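Local structure of dehydroquinate synthase (Thermus thermophilus, 1UJN) at residues A[27-36]-A[82-92]; A[112-123]-A[148-159]. The protein probably catalyses the conversion of 3-deoxy-D-arabino-heptulosonate 7-phosphate to 3-dehydroquinate with release of phosphate, using NAD and a zinc or cobalt ion. All coordinates share one frame; numbering follows the deposited sequence.

How the interactions relate
Following the chain from its N terminus, strand 31-36 comes first; the chain then runs through helix 40-50, edge strand 55-58 and helix 67-80 before returning as strand 87-92, and interaction 1 closes that loop. Helix 94-106 leads on to strand 112-117. The chain turns into helix 120-126, whose start still belongs to this segment, and passes through the hairpin of strands 131-136 and 144-146 before strand 151-155 closes interaction 2. The two loops follow one another without nesting or crossing. Val-90 probably bonds through its N to Leu-114 O and through its O to Phe-116 N, making four parallel strands neighbours in one sheet, in the order 31-36, 87-92, 112-117, 151-155.

Interaction 1: A[27-36]-A[82-92]; sequences LAGPAALLFD and LPRNATLLVVG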
loop_
_atom_site.group_PDB
_atom_site.type_symbol
_atom_site.label_atom_id
_atom_site.label_comp_id
_atom_site.label_asym_id
_atom_site.label_seq_id
_atom_site.Cartn_x
_atom_site.Cartn_y
_atom_site.Cartn_z
ATOM N N LEU A 27 -15.040 -17.796 -8.454
ATOM C CA LEU A 27 -13.983 -16.902 -8.913
ATOM C C LEU A 27 -14.151 -16.518 -10.383
ATOM O O LEU A 27 -14.490 -17.358 -11.219
ATOM C CB LEU A 27 -12.622 -17.564 -8.680
ATOM C CG LEU A 27 -12.371 -17.931 -7.210
ATOM C CD1 LEU A 27 -11.102 -18.762 -7.079
ATOM C CD2 LEU A 27 -12.270 -16.655 -6.385
ATOM N N ALA A 28 -13.912 -15.245 -10.687
ATOM C CA ALA A 28 -14.052 -14.740 -12.051
ATOM C C ALA A 28 -12.713 -14.554 -12.759
ATOM O O ALA A 28 -12.665 -14.037 -13.873
ATOM C CB ALA A 28 -14.813 -13.424 -12.035
ATOM N N GLY A 29 -11.630 -14.968 -12.112
ATOM C CA GLY A 29 -10.319 -14.830 -12.719
ATOM C C GLY A 29 -9.317 -15.754 -12.062
ATOM O O GLY A 29 -9.703 -16.601 -11.253
ATOM N N PRO A 30 -8.021 -15.626 -12.389
ATOM C CA PRO A 30 -7.006 -16.493 -11.783
ATOM C C PRO A 30 -6.964 -16.323 -10.264
ATOM O O PRO A 30 -7.511 -15.352 -9.723
ATOM C CB PRO A 30 -5.712 -16.054 -12.474
ATOM C CG PRO A 30 -6.088 -15.290 -13.708
ATOM C CD PRO A 30 -7.414 -14.677 -13.335
ATOM N N ALA A 31 -6.328 -17.267 -9.577
ATOM C CA ALA A 31 -6.260 -17.210 -8.121
ATOM C C ALA A 31 -5.108 -18.010 -7.530
ATOM O O ALA A 31 -4.522 -18.873 -8.187
ATOM C CB ALA A 31 -7.587 -17.700 -7.533
ATOM N N ALA A 32 -4.793 -17.708 -6.274
ATOM C CA ALA A 32 -3.740 -18.392 -5.543
ATOM C C ALA A 32 -4.223 -18.439 -4.101
ATOM O O ALA A 32 -5.017 -17.591 -3.686
ATOM C CB ALA A 32 -2.428 -17.617 -5.646
ATOM N N LEU A 33 -3.765 -19.426 -3.340
ATOM C CA LEU A 33 -4.203 -19.553 -1.960
ATOM C C LEU A 33 -3.012 -19.706 -1.024
ATOM O O LEU A 33 -2.148 -20.554 -1.229
ATOM C CB LEU A 33 -5.164 -20.750 -1.821
ATOM C CG LEU A 33 -5.883 -20.980 -0.482
ATOM C CD1 LEU A 33 -7.142 -21.815 -0.717
ATOM C CD2 LEU A 33 -4.947 -21.677 0.507
ATOM N N LEU A 34 -2.976 -18.845 -0.010
ATOM C CA LEU A 34 -1.932 -18.826 1.007
ATOM C C LEU A 34 -2.574 -19.377 2.284
ATOM O O LEU A 34 -3.674 -18.952 2.658
ATOM C CB LEU A 34 -1.478 -17.379 1.230
ATOM C CG LEU A 34 -0.299 -17.115 2.160
ATOM C CD1 LEU A 34 0.967 -17.668 1.519
ATOM C CD2 LEU A 34 -0.160 -15.609 2.416
ATOM N N PHE A 35 -1.899 -20.301 2.967
ATOM C CA PHE A 35 -2.476 -20.887 4.175
ATOM C C PHE A 35 -1.488 -21.218 5.292
ATOM O O PHE A 35 -0.302 -21.418 5.052
ATOM C CB PHE A 35 -3.239 -22.167 3.807
ATOM C CG PHE A 35 -2.353 -23.286 3.305
ATOM C CD1 PHE A 35 -1.840 -24.237 4.185
ATOM C CD2 PHE A 35 -2.031 -23.383 1.955
ATOM C CE1 PHE A 35 -1.019 -25.271 3.727
ATOM C CE2 PHE A 35 -1.210 -24.413 1.484
ATOM C CZ PHE A 35 -0.704 -25.360 2.373
ATOM N N ASP A 36 -2.013 -21.268 6.514
ATOM C CA ASP A 36 -1.240 -21.616 7.702
ATOM C C ASP A 36 -1.157 -23.144 7.651
ATOM O O ASP A 36 -2.185 -23.803 7.579
ATOM C CB ASP A 36 -2.008 -21.175 8.956
ATOM C CG ASP A 36 -1.293 -21.537 10.248
ATOM O OD1 ASP A 36 -0.619 -22.586 10.293
ATOM O OD2 ASP A 36 -1.422 -20.776 11.230
ATOM N N LEU A 82 0.697 -14.505 -12.041
ATOM C CA LEU A 82 -0.655 -14.065 -11.695
ATOM C C LEU A 82 -0.864 -12.601 -12.061
ATOM O O LEU A 82 -0.082 -11.737 -11.670
ATOM C CB LEU A 82 -0.932 -14.275 -10.204
ATOM C CG LEU A 82 -1.246 -15.720 -9.805
ATOM C CD1 LEU A 82 -1.428 -15.811 -8.304
ATOM C CD2 LEU A 82 -2.509 -16.183 -10.519
ATOM N N PRO A 83 -1.927 -12.309 -12.831
ATOM C CA PRO A 83 -2.267 -10.956 -13.274
ATOM C C PRO A 83 -3.028 -10.120 -12.249
ATOM O O PRO A 83 -3.394 -10.601 -11.177
ATOM C CB PRO A 83 -3.074 -11.209 -14.543
ATOM C CG PRO A 83 -3.812 -12.456 -14.203
ATOM C CD PRO A 83 -2.775 -13.309 -13.511
ATOM N N ARG A 84 -3.272 -8.863 -12.606
ATOM C CA ARG A 84 -3.941 -7.889 -11.734
ATOM C C ARG A 84 -5.396 -8.273 -11.395
ATOM O O ARG A 84 -5.982 -7.803 -10.429
ATOM C CB ARG A 84 -3.911 -6.526 -12.428
ATOM C CG ARG A 84 -3.944 -5.368 -11.432
ATOM C CD ARG A 84 -3.802 -4.007 -12.125
ATOM N NE ARG A 84 -4.624 -2.998 -11.449
ATOM C CZ ARG A 84 -4.312 -1.706 -11.658
ATOM N NH1 ARG A 84 -3.303 -1.385 -12.449
ATOM N NH2 ARG A 84 -5.033 -0.748 -11.067
ATOM N N ASN A 85 -6.024 -9.132 -12.196
ATOM C CA ASN A 85 -7.403 -9.517 -11.903
ATOM C C ASN A 85 -7.443 -10.808 -11.091
ATOM O O ASN A 85 -8.497 -11.429 -10.937
ATOM C CB ASN A 85 -8.220 -9.668 -13.196
ATOM C CG ASN A 85 -7.767 -10.833 -14.051
ATOM O OD1 ASN A 85 -6.573 -11.062 -14.228
ATOM N ND2 ASN A 85 -8.728 -11.565 -14.605
ATOM N N ALA A 86 -6.291 -11.203 -10.558
ATOM C CA ALA A 86 -6.214 -12.410 -9.743
ATOM C C ALA A 86 -6.766 -12.143 -8.340
ATOM O O ALA A 86 -6.862 -10.993 -7.894
ATOM C CB ALA A 86 -4.764 -12.892 -9.647
ATOM N N THR A 87 -7.133 -13.218 -7.657
ATOM C CA THR A 87 -7.647 -13.127 -6.297
ATOM C C THR A 87 -6.771 -13.981 -5.396
ATOM O O THR A 87 -6.444 -15.121 -5.736
ATOM C CB THR A 87 -9.091 -13.664 -6.190
ATOM O OG1 THR A 87 -9.954 -12.892 -7.030
ATOM C CG2 THR A 87 -9.589 -13.580 -4.746
ATOM N N LEU A 88 -6.383 -13.430 -4.252
ATOM C CA LEU A 88 -5.569 -14.172 -3.294
ATOM C C LEU A 88 -6.484 -14.649 -2.173
ATOM O O LEU A 88 -7.164 -13.841 -1.545
ATOM C CB LEU A 88 -4.483 -13.269 -2.693
ATOM C CG LEU A 88 -3.562 -13.934 -1.659
ATOM C CD1 LEU A 88 -2.710 -15.001 -2.347
ATOM C CD2 LEU A 88 -2.661 -12.896 -1.017
ATOM N N LEU A 89 -6.520 -15.956 -1.938
ATOM C CA LEU A 89 -7.342 -16.504 -0.865
ATOM C C LEU A 89 -6.415 -16.733 0.325
ATOM O O LEU A 89 -5.315 -17.266 0.174
ATOM C CB LEU A 89 -8.005 -17.819 -1.302
ATOM C CG LEU A 89 -9.114 -17.686 -2.352
ATOM C CD1 LEU A 89 -8.526 -17.354 -3.719
ATOM C CD2 LEU A 89 -9.887 -19.001 -2.426
ATOM N N VAL A 90 -6.844 -16.308 1.508
ATOM C CA VAL A 90 -6.001 -16.456 2.686
ATOM C C VAL A 90 -6.700 -17.253 3.770
ATOM O O VAL A 90 -7.744 -16.842 4.290
ATOM C CB VAL A 90 -5.583 -15.072 3.239
ATOM C CG1 VAL A 90 -4.526 -15.242 4.315
ATOM C CG2 VAL A 90 -5.046 -14.199 2.102
ATOM N N VAL A 91 -6.111 -18.393 4.115
ATOM C CA VAL A 91 -6.689 -19.289 5.110
ATOM C C VAL A 91 -5.771 -19.414 6.321
ATOM O O VAL A 91 -4.670 -19.957 6.223
ATOM C CB VAL A 91 -6.919 -20.690 4.504
ATOM C CG1 VAL A 91 -7.680 -21.572 5.494
ATOM C CG2 VAL A 91 -7.678 -20.571 3.173
ATOM N N GLY A 92 -6.231 -18.907 7.462
ATOM C CA GLY A 92 -5.428 -18.972 8.669
ATOM C C GLY A 92 -5.906 -17.976 9.705
ATOM O O GLY A 92 -7.013 -17.441 9.605
HETATM O O HOH W 1 -11.574 -11.521 -14.299
HETATM O O HOH W 2 -9.666 -13.775 -9.675
#
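Pro-30 O is gripped twice, by Thr-87 N at 3.0 Å and by a water that donates to it at 2.7 Å. The Thr-87 N-H arrives tilted from the carbonyl plane. The same water donates to Asn-85 O and accepts from Thr-87 OG1, pinning the turn at 83-86 to the start of the strand pair. Beyond it, five more backbone bonds join strands 31-36 and 87-92 in parallel, the straightest being Leu-89 N to Ala-32 O (2.8 Å, 174°). Ahead of the strands, Pro-30 CG lies 3.7 Å from Pro-83 CG, the two rings crossing obliquely, and the Asn-85 amide runs across Pro-30 CD. With CG anti to the carbonyl carbon (chi1 -78°), Leu-82 sends CD1 onto Ala-32 CB, a tight 3.4 Å, and CD2 toward Pro-30 CB. On the face of Leu-33, Leu-89 and Val-91, Leu-33 lies across Leu-89 at about a right angle, CG to CB 3.9 Å, while its CD2 meets Val-91 CG2 at 4.0 Å; helix 40-50 covers this side. Leu-34 and Val-90 on the other face pack on Leu-96 of helix 94-106. Helices on both faces of a parallel strand pair are characteristic of the Rossmann-like N-terminal domain of dehydroquinate synthases.

Interaction 2: A[112-123]-A[148-159]; sequences AYLAFPTTTLAI and FPQGVYAELRAL
Strands 112-117 and 151-155 run parallel at 21°, neighbours in the Rossmann-like sheet of the N-terminal domain, with hydrogen bonds from Gln-150 N to Tyr-113 O, from Ala-115 N to Gly-151 O and from Tyr-153 N to Ala-115 O. Tyr-113 CG sits between its backbone N and carbonyl carbon (chi1 76°), which lays the ring alongside Pro-149; Pro-149 CA makes a CH-pi contact over one ring face, 3.9 Å from the centroid. Tyr-113 OH is hydrogen-bonded to His-147 O, which helps fix the ring. Leu-114 CD2 reaches the edge of the Tyr-153 ring. Phe-116 and Tyr-153 meet obliquely, their planes at 31°, with Phe-116 CD2 3.7 Å from Tyr-153 CB. On the face that carries Ala-115 and Val-152, Pro-117 lies at about a right angle to Val-152, CD to CG1 3.7 Å. Toward their C-terminal ends the two strands draw apart and waters bridge them: one donates to both Pro-117 O and Tyr-153 O and accepts from Glu-155 N, while another joins Pro-117 O to Glu-155 O. Thr-118 and Thr-119, predicted to bind NAD, lie in the loop leading into helix 120-126, where Thr-119 is the N-cap and its OG1 accepts from Ala-122 N. From that helix, Ile-123 CD1 reaches Ala-154 CB at 3.7 Å and meets Leu-159 CD1 tip to tip at 4.0 Å.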
loop_
_atom_site.group_PDB
_atom_site.type_symbol
_atom_site.label_atom_id
_atom_site.label_comp_id
_atom_site.label_asym_id
_atom_site.label_seq_id
_atom_site.Cartn_x
_atom_site.Cartn_y
_atom_site.Cartn_z
ATOM N N ALA A 112 -7.490 -8.269 -5.368
ATOM C CA ALA A 112 -8.524 -8.663 -4.418
ATOM C C ALA A 112 -8.087 -9.852 -3.573
ATOM O O ALA A 112 -7.253 -10.657 -3.994
ATOM C CB ALA A 112 -9.800 -9.019 -5.174
ATOM N N TYR A 113 -8.616 -9.943 -2.360
ATOM C CA TYR A 113 -8.319 -11.101 -1.532
ATOM C C TYR A 113 -9.550 -11.505 -0.741
ATOM O O TYR A 113 -10.417 -10.674 -0.448
ATOM C CB TYR A 113 -7.114 -10.873 -0.607
ATOM C CG TYR A 113 -7.334 -10.010 0.611
ATOM C CD1 TYR A 113 -7.349 -8.625 0.517
ATOM C CD2 TYR A 113 -7.455 -10.587 1.871
ATOM C CE1 TYR A 113 -7.466 -7.830 1.658
ATOM C CE2 TYR A 113 -7.577 -9.801 3.017
ATOM C CZ TYR A 113 -7.574 -8.431 2.903
ATOM O OH TYR A 113 -7.643 -7.654 4.040
ATOM N N LEU A 114 -9.645 -12.801 -0.470
ATOM C CA LEU A 114 -10.747 -13.365 0.296
ATOM C C LEU A 114 -10.136 -13.932 1.562
ATOM O O LEU A 114 -9.095 -14.587 1.518
ATOM C CB LEU A 114 -11.427 -14.490 -0.485
ATOM C CG LEU A 114 -12.173 -14.082 -1.757
ATOM C CD1 LEU A 114 -12.673 -15.333 -2.474
ATOM C CD2 LEU A 114 -13.330 -13.166 -1.395
ATOM N N ALA A 115 -10.783 -13.677 2.690
ATOM C CA ALA A 115 -10.277 -14.161 3.965
ATOM C C ALA A 115 -11.095 -15.330 4.502
ATOM O O ALA A 115 -12.324 -15.307 4.471
ATOM C CB ALA A 115 -10.278 -13.031 4.978
ATOM N N PHE A 116 -10.396 -16.351 4.988
ATOM C CA PHE A 116 -11.036 -17.524 5.583
ATOM C C PHE A 116 -10.386 -17.681 6.953
ATOM O O PHE A 116 -9.464 -18.480 7.134
ATOM C CB PHE A 116 -10.790 -18.763 4.731
ATOM C CG PHE A 116 -11.407 -18.682 3.368
ATOM C CD1 PHE A 116 -10.753 -18.023 2.333
ATOM C CD2 PHE A 116 -12.659 -19.237 3.124
ATOM C CE1 PHE A 116 -11.342 -17.919 1.067
ATOM C CE2 PHE A 116 -13.253 -19.137 1.863
ATOM C CZ PHE A 116 -12.592 -18.477 0.836
ATOM N N PRO A 117 -10.851 -16.898 7.935
ATOM C CA PRO A 117 -10.293 -16.957 9.288
ATOM C C PRO A 117 -10.484 -18.317 9.952
ATOM O O PRO A 117 -11.532 -18.946 9.821
ATOM C CB PRO A 117 -11.016 -15.817 10.010
ATOM C CG PRO A 117 -12.347 -15.780 9.324
ATOM C CD PRO A 117 -11.986 -15.960 7.866
ATOM N N THR A 118 -9.450 -18.774 10.647
ATOM C CA THR A 118 -9.507 -20.068 11.317
ATOM C C THR A 118 -9.243 -19.982 12.822
ATOM O O THR A 118 -8.944 -20.989 13.468
ATOM C CB THR A 118 -8.510 -21.058 10.678
ATOM O OG1 THR A 118 -7.194 -20.507 10.720
ATOM C CG2 THR A 118 -8.897 -21.331 9.226
ATOM N N THR A 119 -9.343 -18.781 13.377
ATOM C CA THR A 119 -9.160 -18.586 14.814
ATOM C C THR A 119 -10.271 -17.639 15.263
ATOM O O THR A 119 -10.833 -16.911 14.445
ATOM C CB THR A 119 -7.798 -17.930 15.171
ATOM O OG1 THR A 119 -7.779 -16.573 14.708
ATOM C CG2 THR A 119 -6.640 -18.709 14.547
ATOM N N THR A 120 -10.599 -17.643 16.552
ATOM C CA THR A 120 -11.653 -16.751 17.024
ATOM C C THR A 120 -11.196 -15.298 16.950
ATOM O O THR A 120 -11.970 -14.407 16.597
ATOM C CB THR A 120 -12.065 -17.085 18.473
ATOM O OG1 THR A 120 -10.896 -17.288 19.274
ATOM C CG2 THR A 120 -12.922 -18.347 18.495
ATOM N N LEU A 121 -9.933 -15.056 17.271
ATOM C CA LEU A 121 -9.407 -13.698 17.222
ATOM C C LEU A 121 -9.498 -13.145 15.803
ATOM O O LEU A 121 -9.821 -11.974 15.609
ATOM C CB LEU A 121 -7.948 -13.675 17.706
ATOM C CG LEU A 121 -7.239 -12.312 17.735
ATOM C CD1 LEU A 121 -8.032 -11.328 18.586
ATOM C CD2 LEU A 121 -5.829 -12.485 18.293
ATOM N N ALA A 122 -9.223 -13.983 14.803
ATOM C CA ALA A 122 -9.289 -13.527 13.418
ATOM C C ALA A 122 -10.733 -13.240 13.014
ATOM O O ALA A 122 -10.997 -12.306 12.259
ATOM C CB ALA A 122 -8.677 -14.566 12.486
ATOM N N ILE A 123 -11.669 -14.043 13.517
ATOM C CA ILE A 123 -13.075 -13.841 13.203
ATOM C C ILE A 123 -13.606 -12.562 13.855
ATOM O O ILE A 123 -14.209 -11.718 13.192
ATOM C CB ILE A 123 -13.938 -15.035 13.695
ATOM C CG1 ILE A 123 -13.552 -16.308 12.936
ATOM C CG2 ILE A 123 -15.428 -14.725 13.501
ATOM C CD1 ILE A 123 -14.307 -17.554 13.392
ATOM N N PHE A 148 -9.109 -3.835 2.337
ATOM C CA PHE A 148 -10.250 -4.634 2.757
ATOM C C PHE A 148 -10.487 -5.863 1.916
ATOM O O PHE A 148 -10.317 -5.838 0.700
ATOM C CB PHE A 148 -11.520 -3.783 2.750
ATOM C CG PHE A 148 -11.424 -2.562 3.602
ATOM C CD1 PHE A 148 -10.854 -1.402 3.107
ATOM C CD2 PHE A 148 -11.851 -2.590 4.923
ATOM C CE1 PHE A 148 -10.703 -0.280 3.917
ATOM C CE2 PHE A 148 -11.703 -1.470 5.746
ATOM C CZ PHE A 148 -11.128 -0.316 5.237
ATOM N N PRO A 149 -10.904 -6.961 2.562
ATOM C CA PRO A 149 -11.170 -8.195 1.822
ATOM C C PRO A 149 -12.435 -8.021 0.996
ATOM O O PRO A 149 -13.269 -7.156 1.282
ATOM C CB PRO A 149 -11.334 -9.235 2.926
ATOM C CG PRO A 149 -11.947 -8.451 4.040
ATOM C CD PRO A 149 -11.166 -7.136 4.002
ATOM N N GLN A 150 -12.558 -8.840 -0.037
ATOM C CA GLN A 150 -13.710 -8.820 -0.917
ATOM C C GLN A 150 -14.807 -9.643 -0.246
ATOM O O GLN A 150 -15.972 -9.591 -0.634
ATOM C CB GLN A 150 -13.305 -9.441 -2.248
ATOM C CG GLN A 150 -14.312 -9.333 -3.344
ATOM C CD GLN A 150 -13.736 -9.816 -4.653
ATOM O OE1 GLN A 150 -13.320 -9.018 -5.500
ATOM N NE2 GLN A 150 -13.735 -11.131 -4.843
ATOM N N GLY A 151 -14.411 -10.396 0.775
ATOM C CA GLY A 151 -15.346 -11.224 1.520
ATOM C C GLY A 151 -14.616 -11.955 2.635
ATOM O O GLY A 151 -13.412 -12.202 2.526
ATOM N N VAL A 152 -15.330 -12.285 3.713
ATOM C CA VAL A 152 -14.747 -13.017 4.844
ATOM C C VAL A 152 -15.649 -14.223 5.083
ATOM O O VAL A 152 -16.860 -14.071 5.225
ATOM C CB VAL A 152 -14.708 -12.172 6.130
ATOM C CG1 VAL A 152 -14.147 -13.002 7.290
ATOM C CG2 VAL A 152 -13.832 -10.941 5.915
ATOM N N TYR A 153 -15.054 -15.408 5.122
ATOM C CA TYR A 153 -15.810 -16.643 5.298
ATOM C C TYR A 153 -15.226 -17.453 6.440
ATOM O O TYR A 153 -14.172 -18.072 6.295
ATOM C CB TYR A 153 -15.774 -17.425 3.982
ATOM C CG TYR A 153 -16.385 -16.629 2.846
ATOM C CD1 TYR A 153 -17.754 -16.691 2.589
ATOM C CD2 TYR A 153 -15.616 -15.724 2.105
ATOM C CE1 TYR A 153 -18.346 -15.866 1.628
ATOM C CE2 TYR A 153 -16.202 -14.891 1.149
ATOM C CZ TYR A 153 -17.564 -14.969 0.920
ATOM O OH TYR A 153 -18.170 -14.124 0.014
ATOM N N ALA A 154 -15.929 -17.429 7.573
ATOM C CA ALA A 154 -15.516 -18.118 8.795
ATOM C C ALA A 154 -16.215 -19.457 8.960
ATOM O O ALA A 154 -17.373 -19.519 9.384
ATOM C CB ALA A 154 -15.797 -17.233 10.012
ATOM N N GLU A 155 -15.496 -20.517 8.617
ATOM C CA GLU A 155 -16.000 -21.879 8.712
ATOM C C GLU A 155 -15.775 -22.352 10.137
ATOM O O GLU A 155 -14.647 -22.633 10.528
ATOM C CB GLU A 155 -15.236 -22.777 7.739
ATOM C CG GLU A 155 -15.602 -24.247 7.831
ATOM C CD GLU A 155 -17.091 -24.470 7.739
ATOM O OE1 GLU A 155 -17.695 -24.083 6.712
ATOM O OE2 GLU A 155 -17.662 -25.031 8.699
ATOM N N LEU A 156 -16.850 -22.442 10.909
ATOM C CA LEU A 156 -16.741 -22.859 12.301
ATOM C C LEU A 156 -16.161 -24.265 12.472
ATOM O O LEU A 156 -15.537 -24.558 13.486
ATOM C CB LEU A 156 -18.111 -22.740 12.982
ATOM C CG LEU A 156 -18.677 -21.313 12.933
ATOM C CD1 LEU A 156 -20.036 -21.259 13.616
ATOM C CD2 LEU A 156 -17.705 -20.352 13.608
ATOM N N ARG A 157 -16.348 -25.133 11.483
ATOM C CA ARG A 157 -15.803 -26.471 11.609
ATOM C C ARG A 157 -14.286 -26.420 11.722
ATOM O O ARG A 157 -13.640 -27.342 12.201
ATOM C CB ARG A 157 -16.207 -27.270 10.370
ATOM C CG ARG A 157 -15.719 -28.717 10.427
ATOM C CD ARG A 157 -16.364 -29.585 9.341
ATOM N NE ARG A 157 -16.387 -28.875 8.059
ATOM C CZ ARG A 157 -15.303 -28.989 7.270
ATOM N NH1 ARG A 157 -14.274 -29.723 7.657
ATOM N NH2 ARG A 157 -15.273 -28.359 6.091
ATOM N N ALA A 158 -13.697 -25.296 11.316
ATOM C CA ALA A 158 -12.253 -25.124 11.405
ATOM C C ALA A 158 -11.759 -24.780 12.813
ATOM O O ALA A 158 -10.592 -24.990 13.128
ATOM C CB ALA A 158 -11.798 -24.050 10.415
ATOM N N LEU A 159 -12.644 -24.253 13.656
ATOM C CA LEU A 159 -12.272 -23.874 15.021
ATOM C C LEU A 159 -12.122 -25.048 15.985
ATOM O O LEU A 159 -11.591 -24.893 17.084
ATOM C CB LEU A 159 -13.310 -22.915 15.605
ATOM C CG LEU A 159 -13.519 -21.560 14.937
ATOM C CD1 LEU A 159 -14.674 -20.837 15.614
ATOM C CD2 LEU A 159 -12.242 -20.749 15.025
HETATM O O HOH W 3 -9.815 -7.282 -1.604
HETATM O O HOH W 4 -12.831 -19.994 7.624
HETATM O O HOH W 5 -13.104 -20.398 11.573
HETATM O O HOH W 6 -8.243 -23.667 13.632
#